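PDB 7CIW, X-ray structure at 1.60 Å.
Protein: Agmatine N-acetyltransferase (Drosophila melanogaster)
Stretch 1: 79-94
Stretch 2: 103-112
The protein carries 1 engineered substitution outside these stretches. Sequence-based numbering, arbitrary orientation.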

# COMPACT_ATOMS: atom_id res chain seq x y z
N PRO A 79 -3.79 2.42 10.31
CA PRO A 79 -4.87 1.63 10.91
C PRO A 79 -6.19 1.76 10.18
O PRO A 79 -6.48 2.76 9.51
N LYS A 80 -7.02 0.72 10.33
CA LYS A 80 -8.41 0.81 9.90
C LYS A 80 -9.27 -0.03 10.83
O LYS A 80 -8.79 -0.95 11.50
N ASP A 81 -10.56 0.32 10.88
CA ASP A 81 -11.52 -0.42 11.70
C ASP A 81 -12.72 -0.83 10.86
O ASP A 81 -12.69 -0.72 9.62
N SER A 82 -13.78 -1.29 11.51
CA SER A 82 -14.94 -1.81 10.78
C SER A 82 -15.72 -0.72 10.05
O SER A 82 -16.61 -1.06 9.25
N HIS A 83 -15.42 0.55 10.30
CA HIS A 83 -16.03 1.65 9.57
C HIS A 83 -15.32 1.96 8.26
O HIS A 83 -15.84 2.74 7.46
N GLU A 84 -14.16 1.36 8.01
CA GLU A 84 -13.40 1.70 6.81
C GLU A 84 -14.16 1.48 5.50
O GLU A 84 -13.98 2.30 4.58
N PRO A 85 -15.01 0.46 5.34
CA PRO A 85 -15.76 0.38 4.07
C PRO A 85 -16.61 1.61 3.81
O PRO A 85 -16.65 2.12 2.68
N GLU A 86 -17.29 2.12 4.84
CA GLU A 86 -18.11 3.31 4.67
C GLU A 86 -17.25 4.54 4.45
O GLU A 86 -17.55 5.39 3.59
N HIS A 87 -16.16 4.66 5.21
CA HIS A 87 -15.25 5.79 5.06
C HIS A 87 -14.66 5.85 3.66
O HIS A 87 -14.64 6.91 3.02
N MET A 88 -14.15 4.72 3.16
CA MET A 88 -13.54 4.74 1.83
C MET A 88 -14.57 5.01 0.75
O MET A 88 -14.23 5.63 -0.27
N ALA A 89 -15.81 4.55 0.93
CA ALA A 89 -16.83 4.84 -0.07
C ALA A 89 -17.09 6.33 -0.14
O ALA A 89 -17.19 6.90 -1.24
N GLU A 90 -17.16 6.99 1.02
CA GLU A 90 -17.36 8.44 1.05
C GLU A 90 -16.17 9.18 0.47
O GLU A 90 -16.34 10.20 -0.21
N GLU A 91 -14.95 8.69 0.71
CA GLU A 91 -13.77 9.34 0.16
C GLU A 91 -13.70 9.18 -1.36
O GLU A 91 -13.31 10.11 -2.08
N ALA A 92 -14.08 8.00 -1.87
CA ALA A 92 -14.15 7.80 -3.31
C ALA A 92 -15.13 8.77 -3.97
O ALA A 92 -14.85 9.31 -5.05
N ARG A 93 -16.27 9.01 -3.33
CA ARG A 93 -17.22 10.00 -3.84
C ARG A 93 -16.63 11.40 -3.80
O ARG A 93 -16.77 12.16 -4.76
N LYS A 94 -15.97 11.76 -2.70
CA LYS A 94 -15.42 13.11 -2.57
C LYS A 94 -14.50 13.46 -3.74
O LYS A 94 -14.51 14.60 -4.23
N ILE A 103 -8.66 5.79 -8.63
CA ILE A 103 -7.91 4.87 -7.78
C ILE A 103 -8.71 4.54 -6.52
O ILE A 103 -8.83 3.38 -6.12
N LEU A 104 -9.29 5.57 -5.89
CA LEU A 104 -10.08 5.33 -4.69
C LEU A 104 -11.32 4.49 -4.97
O LEU A 104 -11.73 3.69 -4.12
N HIS A 105 -11.93 4.63 -6.15
CA HIS A 105 -13.11 3.81 -6.40
C HIS A 105 -12.75 2.33 -6.49
O HIS A 105 -13.50 1.48 -5.99
N LEU A 106 -11.59 2.00 -7.06
CA LEU A 106 -11.15 0.61 -7.03
C LEU A 106 -10.81 0.17 -5.61
O LEU A 106 -11.27 -0.88 -5.14
N LEU A 107 -10.02 0.97 -4.89
CA LEU A 107 -9.63 0.59 -3.54
C LEU A 107 -10.84 0.45 -2.62
O LEU A 107 -10.87 -0.41 -1.73
N SER A 108 -11.86 1.28 -2.83
CA SER A 108 -13.05 1.20 -2.00
C SER A 108 -13.86 -0.04 -2.32
O SER A 108 -14.41 -0.68 -1.42
N ALA A 109 -13.96 -0.39 -3.61
CA ALA A 109 -14.61 -1.65 -3.96
C ALA A 109 -13.94 -2.83 -3.26
O ALA A 109 -14.62 -3.73 -2.76
N VAL A 110 -12.61 -2.81 -3.20
CA VAL A 110 -11.87 -3.90 -2.55
C VAL A 110 -12.10 -3.89 -1.04
O VAL A 110 -12.25 -4.94 -0.41
N GLU A 111 -12.11 -2.70 -0.42
CA GLU A 111 -12.33 -2.63 1.02
C GLU A 111 -13.72 -3.15 1.39
O GLU A 111 -13.89 -3.86 2.38
N THR A 112 -14.73 -2.81 0.58
CA THR A 112 -16.07 -3.32 0.83
C THR A 112 -16.12 -4.83 0.70
O THR A 112 -16.77 -5.51 1.50

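Packing of the segment 79-94 against the helix 103-112 in agmatine N-acetyltransferase. The helix 84-94 runs nearly antiparallel to the helix 103-112 (163° between N-to-C directions), with a closest axial approach of 8.4 Å; the two stretches together bury 616 Å². The backbones draw close at three levels, with CA-CA distances of 4.9 Å for Pro85 and Thr112, 5.2 Å for Met88 and Ser108, and 5.0 Å for Ala92 and Leu104. One partner at each of the last two levels is small: Ser108 and Ala92.

The apolar core is built on Met88, Ala92 and Leu104, which all point toward the opposing stretch. Met88 (chi1 m, chi2 t, chi3 p) is a knob in a hole formed by Leu104, Leu107, Ser108 and Glu111. With chi3 at p, its terminal methyl CE lies 3.7 Å from Leu104 CD2 and 3.6 Å from Leu107 CB, while Met88 SD is 4.0 Å from Glu111 CB. Leu104 (m, t) also meets Ala92, CB to CB at 4.1 Å, and its CD1 reaches 3.7 Å from the backbone O of Glu91. Leu107 (m, t) points sideways and adds a smaller contact. Toward the start of the first helix, Pro85 CA packs 3.7 Å from Glu111 CG, and Pro85 CB lies 4.1 Å from Thr112 OG1 (Thr112 chi1 m).

One aromatic ring joins the interface: His105 (chi1 m, chi2 93°) starts sideways, but its ring comes nearer to the other helix. Ala92 CB sits over one ring face, 3.7 Å from the His105 centroid and only 2° off the normal, a nearly ideal CH-pi contact. His105 CE1 also lies 3.0 Å from Ala92 O.

The charged and polar contacts centre on Glu111 (t, p, chi3 35°), which points toward stretch 1 and has the largest area covered by the other stretch. Lys80, with chi1 p and the rest of its chain extended (t, t, t), carries its ammonium group to this carboxylate; Lys80 NZ donates to Glu111 OE1 at 2.8 Å in a salt bridge. The aliphatic part of Glu84 (t, p) passes close by, its CG 3.5 Å from Glu111 CD. Ser108 (chi1 t) points toward the first helix and places OG 3.3 Å from Ala89 CA, a close van der Waals contact; Ala89 N is 3.4 Å from Ser108 OG, but the angle is too poor for a hydrogen bond.

Three waters complete the polar network. Water 1 accepts from Lys80 NZ (3.0 Å) and donates to Glu111 OE2 (2.8 Å), giving the ion pair a second, indirect link. Water 2 donates to Glu111 OE2 (2.7 Å) and to Asp81 O (2.9 Å), tying the carboxylate to the turn before the first helix. Water 3 bridges the helices, donating to Pro85 O (2.6 Å) and Ser108 O (2.8 Å); it also hydrogen-bonds to Ser108 OG (2.7 Å) and Thr112 OG1 (2.9 Å).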

# COMPACT_ATOMS: atom_id res chain seq x y z
CB PRO A 79 -4.99 2.25 12.31
CG PRO A 79 -4.69 3.70 12.05
CD PRO A 79 -3.59 3.70 11.01
CB LYS A 80 -8.59 0.37 8.44
CG LYS A 80 -8.36 -1.10 8.17
CD LYS A 80 -8.45 -1.38 6.65
CE LYS A 80 -8.38 -2.87 6.37
NZ LYS A 80 -8.38 -3.15 4.90
CB ASP A 81 -11.94 0.43 12.91
CG ASP A 81 -12.70 1.70 12.52
OD1 ASP A 81 -13.02 1.89 11.33
OD2 ASP A 81 -12.98 2.53 13.42
CB SER A 82 -15.86 -2.56 11.73
OG SER A 82 -16.41 -1.67 12.68
CB HIS A 83 -16.07 2.90 10.47
CG HIS A 83 -16.90 4.02 9.93
ND1 HIS A 83 -16.36 5.20 9.47
CD2 HIS A 83 -18.24 4.13 9.77
CE1 HIS A 83 -17.34 5.99 9.06
NE2 HIS A 83 -18.49 5.37 9.23
CB GLU A 84 -12.06 0.95 6.80
CG GLU A 84 -11.08 1.43 5.74
CD GLU A 84 -10.58 2.87 5.95
OE1 GLU A 84 -10.96 3.51 6.96
OE2 GLU A 84 -9.80 3.34 5.11
CB PRO A 85 -16.60 -0.89 4.25
CG PRO A 85 -15.76 -1.74 5.17
CD PRO A 85 -15.18 -0.76 6.15
CB GLU A 86 -19.00 3.50 5.90
CG GLU A 86 -20.11 2.45 6.03
CD GLU A 86 -19.59 1.02 6.28
OE1 GLU A 86 -18.55 0.84 6.96
OE2 GLU A 86 -20.24 0.07 5.78
CB HIS A 87 -14.14 5.69 6.12
CG HIS A 87 -13.10 6.76 6.00
ND1 HIS A 87 -11.75 6.50 6.11
CD2 HIS A 87 -13.21 8.09 5.77
CE1 HIS A 87 -11.08 7.62 5.96
NE2 HIS A 87 -11.94 8.60 5.75
CB MET A 88 -12.82 3.43 1.55
CG MET A 88 -11.53 3.30 2.32
SD MET A 88 -10.27 2.33 1.48
CE MET A 88 -10.19 3.17 -0.09
CB ALA A 89 -18.12 4.07 0.26
CB GLU A 90 -17.63 8.88 2.49
CG GLU A 90 -19.06 8.66 2.93
CD GLU A 90 -19.19 8.30 4.40
OE1 GLU A 90 -20.25 7.77 4.78
OE2 GLU A 90 -18.23 8.53 5.16
CB GLU A 91 -12.50 8.77 0.81
CG GLU A 91 -12.27 9.24 2.25
CD GLU A 91 -11.90 10.72 2.34
OE1 GLU A 91 -10.85 11.12 1.78
OE2 GLU A 91 -12.66 11.48 2.97
CB ALA A 92 -14.55 6.35 -3.62
CB ARG A 93 -18.53 9.95 -3.05
CG ARG A 93 -19.25 11.29 -3.01
CD ARG A 93 -20.76 11.16 -2.79
NE ARG A 93 -21.12 10.55 -1.51
CZ ARG A 93 -20.86 11.07 -0.31
NH1 ARG A 93 -20.22 12.23 -0.21
NH2 ARG A 93 -21.24 10.43 0.79
CB LYS A 94 -14.68 13.27 -1.25
CG LYS A 94 -14.12 14.68 -1.06
CD LYS A 94 -13.08 14.74 0.04
CE LYS A 94 -13.55 14.06 1.31
NZ LYS A 94 -12.64 14.36 2.45
CB ILE A 103 -6.52 5.47 -7.46
CG1 ILE A 103 -5.70 5.62 -8.75
CG2 ILE A 103 -5.79 4.66 -6.38
CD1 ILE A 103 -4.33 6.24 -8.57
CB LEU A 104 -10.51 6.66 -4.07
CG LEU A 104 -9.53 7.25 -3.06
CD1 LEU A 104 -10.01 8.63 -2.66
CD2 LEU A 104 -9.36 6.35 -1.85
CB HIS A 105 -13.84 4.29 -7.66
CG HIS A 105 -14.88 5.33 -7.38
ND1 HIS A 105 -14.62 6.69 -7.44
CD2 HIS A 105 -16.18 5.21 -7.00
CE1 HIS A 105 -15.72 7.36 -7.14
NE2 HIS A 105 -16.68 6.49 -6.87
CB LEU A 106 -9.95 0.39 -7.95
CG LEU A 106 -9.51 -1.08 -7.96
CD1 LEU A 106 -9.34 -1.60 -9.37
CD2 LEU A 106 -8.26 -1.35 -7.11
CB LEU A 107 -8.64 1.61 -2.98
CG LEU A 107 -7.26 1.58 -3.64
CD1 LEU A 107 -6.38 2.70 -3.09
CD2 LEU A 107 -6.59 0.23 -3.45
CB SER A 108 -13.89 2.47 -2.17
OG SER A 108 -15.15 2.37 -1.53
CB ALA A 109 -14.62 -1.85 -5.47
CB VAL A 110 -10.38 -3.79 -2.90
CG1 VAL A 110 -9.57 -4.77 -2.10
CG2 VAL A 110 -10.18 -3.99 -4.42
CB GLU A 111 -12.13 -1.20 1.51
CG GLU A 111 -12.51 -0.97 2.97
CD GLU A 111 -11.51 -1.59 3.93
OE1 GLU A 111 -10.30 -1.57 3.59
OE2 GLU A 111 -11.92 -2.11 4.99
CB THR A 112 -17.06 -2.68 -0.14
OG1 THR A 112 -17.19 -1.29 0.17
CG2 THR A 112 -18.42 -3.36 -0.04
O HOH W 1 -10.99 -4.72 4.77
O HOH W 2 -11.77 -2.62 7.64
O HOH W 3 -15.37 0.89 0.75